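Local coordinates for multiple antibiotic resistance protein MarR (PDB 1JGS), which represses the marRAB operon by binding the marO operator, and so controls the activation of antibiotic resistance and oxidative stress genes, at residues Ala99-Cys102 with Glu103-His106; Asp20-Leu23 with Asn24-Ser28; Asp124-Ala127 with Thr128-Leu132. All coordinates share one frame; numbering follows the deposited sequence.

Contact 1 of 3, residues Ala99-Cys102 with Glu103-His106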
loop_
_atom_site.group_PDB
_atom_site.type_symbol
_atom_site.label_atom_id
_atom_site.label_comp_id
_atom_site.label_asym_id
_atom_site.label_seq_id
_atom_site.Cartn_x
_atom_site.Cartn_y
_atom_site.Cartn_z
ATOM N N ALA A 99 -20.090 -5.771 10.185
ATOM C CA ALA A 99 -19.187 -6.727 10.823
ATOM C C ALA A 99 -19.225 -8.072 10.115
ATOM O O ALA A 99 -18.184 -8.674 9.861
ATOM C CB ALA A 99 -19.562 -6.901 12.300
ATOM N N ALA A 100 -20.430 -8.537 9.794
ATOM C CA ALA A 100 -20.603 -9.812 9.118
ATOM C C ALA A 100 -19.960 -9.750 7.732
ATOM O O ALA A 100 -19.171 -10.621 7.354
ATOM C CB ALA A 100 -22.087 -10.144 9.006
ATOM N N ILE A 101 -20.297 -8.718 6.971
ATOM C CA ILE A 101 -19.718 -8.559 5.647
ATOM C C ILE A 101 -18.178 -8.647 5.743
ATOM O O ILE A 101 -17.530 -9.375 4.983
ATOM C CB ILE A 101 -20.092 -7.184 5.044
ATOM C CG1 ILE A 101 -21.609 -7.079 4.855
ATOM C CG2 ILE A 101 -19.350 -6.976 3.738
ATOM C CD1 ILE A 101 -22.189 -8.105 3.920
ATOM N N CYS A 102 -17.603 -7.899 6.681
ATOM C CA CYS A 102 -16.154 -7.877 6.861
ATOM C C CYS A 102 -15.576 -9.235 7.219
ATOM O O CYS A 102 -14.405 -9.506 6.935
ATOM C CB CYS A 102 -15.759 -6.867 7.938
ATOM S SG CYS A 102 -14.005 -6.922 8.380
ATOM N N GLU A 103 -16.388 -10.085 7.846
ATOM C CA GLU A 103 -15.930 -11.417 8.229
ATOM C C GLU A 103 -16.117 -12.398 7.071
ATOM O O GLU A 103 -15.280 -13.271 6.852
ATOM C CB GLU A 103 -16.677 -11.907 9.471
ATOM C CG GLU A 103 -16.062 -13.150 10.106
ATOM C CD GLU A 103 -14.589 -12.963 10.440
ATOM O OE1 GLU A 103 -14.263 -12.020 11.190
ATOM O OE2 GLU A 103 -13.755 -13.759 9.957
ATOM N N GLN A 104 -17.209 -12.267 6.327
ATOM C CA GLN A 104 -17.419 -13.152 5.188
ATOM C C GLN A 104 -16.245 -12.962 4.235
ATOM O O GLN A 104 -15.666 -13.932 3.744
ATOM C CB GLN A 104 -18.699 -12.804 4.435
ATOM C CG GLN A 104 -19.991 -13.315 5.029
ATOM C CD GLN A 104 -21.202 -12.696 4.336
ATOM O OE1 GLN A 104 -21.289 -12.680 3.100
ATOM N NE2 GLN A 104 -22.138 -12.179 5.127
ATOM N N CYS A 105 -15.910 -11.699 3.978
ATOM C CA CYS A 105 -14.818 -11.346 3.079
ATOM C C CYS A 105 -13.455 -11.752 3.611
ATOM O O CYS A 105 -12.668 -12.381 2.899
ATOM C CB CYS A 105 -14.798 -9.837 2.823
ATOM S SG CYS A 105 -16.141 -9.170 1.823
ATOM N N HIS A 106 -13.170 -11.373 4.853
ATOM C CA HIS A 106 -11.883 -11.680 5.473
ATOM C C HIS A 106 -11.555 -13.168 5.424
ATOM O O HIS A 106 -10.405 -13.557 5.193
ATOM C CB HIS A 106 -11.875 -11.191 6.920
ATOM C CG HIS A 106 -10.529 -11.250 7.571
ATOM N ND1 HIS A 106 -9.938 -12.433 7.958
ATOM C CD2 HIS A 106 -9.655 -10.269 7.897
ATOM C CE1 HIS A 106 -8.759 -12.179 8.497
ATOM N NE2 HIS A 106 -8.564 -10.873 8.471
#
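A100 O receives two backbone N-H groups from the next turn of the helix. Q104 N gives it a fairly straight bond of 2.8 Å, whereas the bond from E103 N is weak. E103 N is shared between two carbonyls, since it also makes a weak bond of 3.0 Å to A99 O. One residue on, C105 N reaches I101 O at 3.0 Å, again nearly straight. H106 N closes the series on C102 O at 3.1 Å, but here the donor stands 45° out of the carbonyl plane.

The side chains follow this backbone frame. The Q104 side chain stretches back along the helix, which brings its amide end over the preceding turn: Q104 NE2 comes loosely alongside I101 CD1 at 4.2 Å, a little farther from A100 CB. On the neighbouring flank the CG2 branch of I101 meets C105 SG at 4.3 Å, a loose apolar touch. C105 SG stands beside its own backbone N (chi1 -70°), and that turn directs the sulfur back toward the I101 carbonyl.

C102 and C105 are the buried residues. C102 packs on L40, C41 and R44 of helix 34-46, and C105 on F37 of the same helix. E103 bends at its second torsion (chi2 55°), leading its carboxylate off the preceding turn to a salt bridge between OE1 and R44, so a polar tie flanks the cysteine packing. A100 and Q104 lie on the exposed side. The arrangement is that of an amphipathic helix: it lies near the N-terminal end of helix 96-118, just after strand 90-94 of the winged helix-turn-helix domain of the MarR family, packed on helix 34-46.

Contact 2 of 3, residues Asp20-Leu23 with Asn24-Ser28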
loop_
_atom_site.group_PDB
_atom_site.type_symbol
_atom_site.label_atom_id
_atom_site.label_comp_id
_atom_site.label_asym_id
_atom_site.label_seq_id
_atom_site.Cartn_x
_atom_site.Cartn_y
_atom_site.Cartn_z
ATOM N N ASP A 20 -2.281 -7.494 -3.519
ATOM C CA ASP A 20 -3.452 -6.646 -3.665
ATOM C C ASP A 20 -4.191 -6.988 -4.943
ATOM O O ASP A 20 -5.425 -7.009 -4.965
ATOM C CB ASP A 20 -3.063 -5.164 -3.648
ATOM C CG ASP A 20 -2.685 -4.675 -2.253
ATOM O OD1 ASP A 20 -3.268 -5.170 -1.260
ATOM O OD2 ASP A 20 -1.813 -3.783 -2.152
ATOM N N ARG A 21 -3.433 -7.272 -5.999
ATOM C CA ARG A 21 -4.019 -7.624 -7.290
ATOM C C ARG A 21 -4.917 -8.842 -7.140
ATOM O O ARG A 21 -5.978 -8.922 -7.752
ATOM C CB ARG A 21 -2.928 -7.921 -8.323
ATOM C CG ARG A 21 -3.484 -8.445 -9.635
ATOM C CD ARG A 21 -2.400 -8.718 -10.657
ATOM N NE ARG A 21 -2.947 -9.391 -11.831
ATOM C CZ ARG A 21 -2.230 -9.768 -12.885
ATOM N NH1 ARG A 21 -0.923 -9.538 -12.917
ATOM N NH2 ARG A 21 -2.819 -10.376 -13.910
ATOM N N LEU A 22 -4.481 -9.794 -6.325
ATOM C CA LEU A 22 -5.267 -10.991 -6.099
ATOM C C LEU A 22 -6.522 -10.604 -5.323
ATOM O O LEU A 22 -7.617 -11.090 -5.608
ATOM C CB LEU A 22 -4.449 -12.024 -5.312
ATOM C CG LEU A 22 -3.178 -12.502 -6.023
ATOM C CD1 LEU A 22 -2.511 -13.609 -5.224
ATOM C CD2 LEU A 22 -3.537 -13.011 -7.403
ATOM N N LEU A 23 -6.345 -9.722 -4.348
ATOM C CA LEU A 23 -7.439 -9.243 -3.519
ATOM C C LEU A 23 -8.532 -8.653 -4.417
ATOM O O LEU A 23 -9.689 -9.078 -4.352
ATOM C CB LEU A 23 -6.916 -8.184 -2.551
ATOM C CG LEU A 23 -7.916 -7.598 -1.562
ATOM C CD1 LEU A 23 -8.523 -8.717 -0.732
ATOM C CD2 LEU A 23 -7.219 -6.581 -0.682
ATOM N N ASN A 24 -8.171 -7.679 -5.256
ATOM C CA ASN A 24 -9.142 -7.088 -6.169
ATOM C C ASN A 24 -9.835 -8.193 -6.976
ATOM O O ASN A 24 -11.056 -8.166 -7.157
ATOM C CB ASN A 24 -8.479 -6.105 -7.149
ATOM C CG ASN A 24 -8.136 -4.768 -6.506
ATOM O OD1 ASN A 24 -7.030 -4.575 -5.998
ATOM N ND2 ASN A 24 -9.093 -3.840 -6.520
ATOM N N GLU A 25 -9.052 -9.161 -7.455
ATOM C CA GLU A 25 -9.600 -10.266 -8.250
ATOM C C GLU A 25 -10.603 -11.127 -7.487
ATOM O O GLU A 25 -11.570 -11.615 -8.064
ATOM C CB GLU A 25 -8.474 -11.150 -8.800
ATOM C CG GLU A 25 -7.816 -10.592 -10.059
ATOM C CD GLU A 25 -6.744 -11.512 -10.638
ATOM O OE1 GLU A 25 -7.036 -12.711 -10.847
ATOM O OE2 GLU A 25 -5.615 -11.032 -10.891
ATOM N N TYR A 26 -10.378 -11.304 -6.190
ATOM C CA TYR A 26 -11.277 -12.108 -5.365
ATOM C C TYR A 26 -12.563 -11.370 -5.009
ATOM O O TYR A 26 -13.593 -12.002 -4.784
ATOM C CB TYR A 26 -10.589 -12.514 -4.065
ATOM C CG TYR A 26 -9.311 -13.289 -4.242
ATOM C CD1 TYR A 26 -8.245 -13.100 -3.363
ATOM C CD2 TYR A 26 -9.172 -14.227 -5.264
ATOM C CE1 TYR A 26 -7.069 -13.823 -3.493
ATOM C CE2 TYR A 26 -7.999 -14.961 -5.405
ATOM C CZ TYR A 26 -6.951 -14.752 -4.513
ATOM O OH TYR A 26 -5.785 -15.472 -4.630
ATOM N N LEU A 27 -12.501 -10.041 -4.943
ATOM C CA LEU A 27 -13.676 -9.234 -4.591
ATOM C C LEU A 27 -14.447 -8.725 -5.811
ATOM O O LEU A 27 -15.522 -8.136 -5.677
ATOM C CB LEU A 27 -13.260 -8.034 -3.731
ATOM C CG LEU A 27 -12.463 -8.342 -2.465
ATOM C CD1 LEU A 27 -12.306 -7.069 -1.654
ATOM C CD2 LEU A 27 -13.178 -9.396 -1.646
ATOM N N SER A 28 -13.879 -8.965 -6.989
ATOM C CA SER A 28 -14.459 -8.547 -8.255
ATOM C C SER A 28 -15.920 -8.954 -8.443
ATOM O O SER A 28 -16.713 -8.181 -8.975
ATOM C CB SER A 28 -13.618 -9.100 -9.410
ATOM O OG SER A 28 -14.094 -8.648 -10.663
#
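L23 O is gripped by two backbone N-H groups: L27 N at 3.0 Å, nearly in line with the carbonyl, and Y26 N at the same separation but through a weak, bent bond. Y26 N itself is bifurcated, its better bond running to L22 O at 2.8 Å. This sharing falls near the C-terminal end of helix 8-27 of the MarR winged-helix protein, where weak i to i+3 bonds join the i to i+4 ones.

L22 O has a second neighbour. The Y26 ring lies with one face over it, the oxygen 3.0 Å above the ring plane and offset toward the rim. The ring and L22 run side by side and point the same way; L22 CB touches Y26 CE1 at 3.7 Å, and L22 CD1 lies by the Y26 hydroxyl. L22 also packs on L113 of helix 96-118, and Y26 on D112 and E116 there.

The buried flank carries L23 and L27, whose CD1 methyls meet at 4.2 Å. L23 rests on V109 of helix 96-118 and L27 on F37 of helix 34-46, so this apolar pair faces the junction of three helices.

On the exposed side R21 and E25 form an i to i+4 salt bridge with their chains side by side. The R21 chain is straight, its CG opposite the backbone N (chi1 173°). The guanidinium and carboxylate planes are 49° apart. R21 NE meets E25 OE2 at 3.3 Å through a bent bond, nearly along the C-O bond of that oxygen, which sits 26° out of the guanidinium plane.

Contact 3 of 3, residues Asp124-Ala127 with Thr128-Leu132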
loop_
_atom_site.group_PDB
_atom_site.type_symbol
_atom_site.label_atom_id
_atom_site.label_comp_id
_atom_site.label_asym_id
_atom_site.label_seq_id
_atom_site.Cartn_x
_atom_site.Cartn_y
_atom_site.Cartn_z
ATOM N N ASP A 124 9.631 -25.200 -0.468
ATOM C CA ASP A 124 10.562 -24.411 0.336
ATOM C C ASP A 124 9.940 -24.140 1.693
ATOM O O ASP A 124 10.639 -23.852 2.678
ATOM C CB ASP A 124 10.880 -23.078 -0.350
ATOM C CG ASP A 124 11.233 -23.296 -1.813
ATOM O OD1 ASP A 124 10.400 -23.848 -2.564
ATOM O OD2 ASP A 124 12.357 -22.908 -2.196
ATOM N N GLU A 125 8.587 -24.204 1.749
ATOM C CA GLU A 125 7.765 -24.149 3.007
ATOM C C GLU A 125 7.361 -22.812 3.615
ATOM O O GLU A 125 8.173 -22.176 4.293
ATOM C CB GLU A 125 8.514 -24.915 4.071
ATOM C CG GLU A 125 7.569 -25.207 5.200
ATOM C CD GLU A 125 6.322 -25.840 4.646
ATOM O OE1 GLU A 125 5.202 -25.368 4.959
ATOM O OE2 GLU A 125 6.443 -26.809 3.878
ATOM N N VAL A 126 6.121 -22.320 3.412
ATOM C CA VAL A 126 5.665 -20.976 3.882
ATOM C C VAL A 126 6.157 -20.563 5.278
ATOM O O VAL A 126 6.303 -19.392 5.582
ATOM C CB VAL A 126 4.135 -20.913 3.790
ATOM C CG1 VAL A 126 3.637 -19.476 3.836
ATOM C CG2 VAL A 126 3.656 -21.595 2.522
ATOM N N ALA A 127 6.370 -21.585 6.086
ATOM C CA ALA A 127 6.838 -21.430 7.459
ATOM C C ALA A 127 8.220 -20.772 7.514
ATOM O O ALA A 127 8.501 -20.000 8.426
ATOM C CB ALA A 127 6.869 -22.769 8.177
ATOM N N THR A 128 9.083 -21.083 6.552
ATOM C CA THR A 128 10.420 -20.494 6.509
ATOM C C THR A 128 10.347 -19.015 6.105
ATOM O O THR A 128 10.969 -18.157 6.732
ATOM C CB THR A 128 11.304 -21.246 5.505
ATOM O OG1 THR A 128 11.265 -22.646 5.815
ATOM C CG2 THR A 128 12.751 -20.749 5.561
ATOM N N LEU A 129 9.594 -18.721 5.051
ATOM C CA LEU A 129 9.439 -17.348 4.603
ATOM C C LEU A 129 8.814 -16.562 5.745
ATOM O O LEU A 129 9.248 -15.454 6.064
ATOM C CB LEU A 129 8.532 -17.283 3.377
ATOM C CG LEU A 129 8.216 -15.877 2.810
ATOM C CD1 LEU A 129 9.502 -15.120 2.496
ATOM C CD2 LEU A 129 7.358 -16.030 1.550
ATOM N N GLU A 130 7.804 -17.151 6.374
ATOM C CA GLU A 130 7.126 -16.493 7.481
ATOM C C GLU A 130 8.119 -16.220 8.606
ATOM O O GLU A 130 8.125 -15.147 9.197
ATOM C CB GLU A 130 5.977 -17.368 7.985
ATOM C CG GLU A 130 5.101 -17.901 6.868
ATOM C CD GLU A 130 3.827 -18.567 7.364
ATOM O OE1 GLU A 130 3.885 -19.353 8.339
ATOM O OE2 GLU A 130 2.762 -18.311 6.758
ATOM N N TYR A 131 8.970 -17.196 8.884
ATOM C CA TYR A 131 9.965 -17.062 9.928
ATOM C C TYR A 131 10.859 -15.862 9.657
ATOM O O TYR A 131 10.960 -14.957 10.486
ATOM C CB TYR A 131 10.819 -18.327 10.007
ATOM C CG TYR A 131 11.941 -18.223 11.005
ATOM C CD1 TYR A 131 11.687 -18.283 12.371
ATOM C CD2 TYR A 131 13.254 -18.022 10.583
ATOM C CE1 TYR A 131 12.711 -18.144 13.301
ATOM C CE2 TYR A 131 14.292 -17.880 11.501
ATOM C CZ TYR A 131 14.011 -17.941 12.862
ATOM O OH TYR A 131 15.026 -17.781 13.781
ATOM N N LEU A 132 11.523 -15.865 8.503
ATOM C CA LEU A 132 12.406 -14.761 8.131
ATOM C C LEU A 132 11.671 -13.413 8.089
ATOM O O LEU A 132 12.221 -12.394 8.499
ATOM C CB LEU A 132 13.063 -15.039 6.775
ATOM C CG LEU A 132 14.101 -16.169 6.733
ATOM C CD1 LEU A 132 14.666 -16.315 5.332
ATOM C CD2 LEU A 132 15.215 -15.854 7.710
#
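The start of helix 126-134, in the C-terminal region where the two MarR subunits meet, is marked by T128 reaching back to the residues that lead into it. T128 N bonds to E125 O at 2.7 Å. The hydroxyl of T128 adds a weak bond of 3.4 Å from OG1 to D124 O. It reaches that carbonyl because OG1 stands beside the backbone N of T128 (chi1 -53°), facing back down the chain, while CG2 takes the other branch. Backbone N-H and, weakly, the hydroxyl of T128 thus turn to successive carbonyls at the helix entrance.

V126 and L129 are buried and both pack on L121 of the preceding loop. L129 also touches L129 of the second subunit. D124, whose carbonyl faces T128, turns its carboxylate outward to K135 of the second subunit in a salt bridge, so D124 meets T128 weakly through its backbone and the second subunit through its side chain. Along the other flank E130 lies against V126, but the modelled E130 side chain is too close to the V126 carbonyl, and the detail of that approach is doubtful.

The Y131 ring leads away from this turn and meets F2 of the second subunit at a steep angle, the ring planes about 80° apart. Its backbone stays with the helix: the i to i+4 pattern is established by Y131 N to A127 O at 2.9 Å, and L132 N continues it to T128 O at 2.9 Å. In the first of these bonds the donor lies 37° out of the carbonyl plane, and Y131 CB passes 3.3 Å from the same A127 O.

Overall arrangement
All three are local contacts along a helix; contact 3 includes the turn that leads into helix 126-134. Each is partly buried, with two buried residues. Contacts 1 and 2 share a neighbour: both pack on helix 34-46, where F37 meets residues of each, and their centres are about 15 Å apart. Contact 2 also leans on helix 96-118, which carries contact 1. These two lie about 12 Å from the chain centre; contact 3 lies about 22 Å out, and it alone meets the second subunit. The chemistry follows: contact 2 keeps its salt bridge within one helix, contact 1 sends its charge to helix 34-46, and contact 3 across the dimer interface.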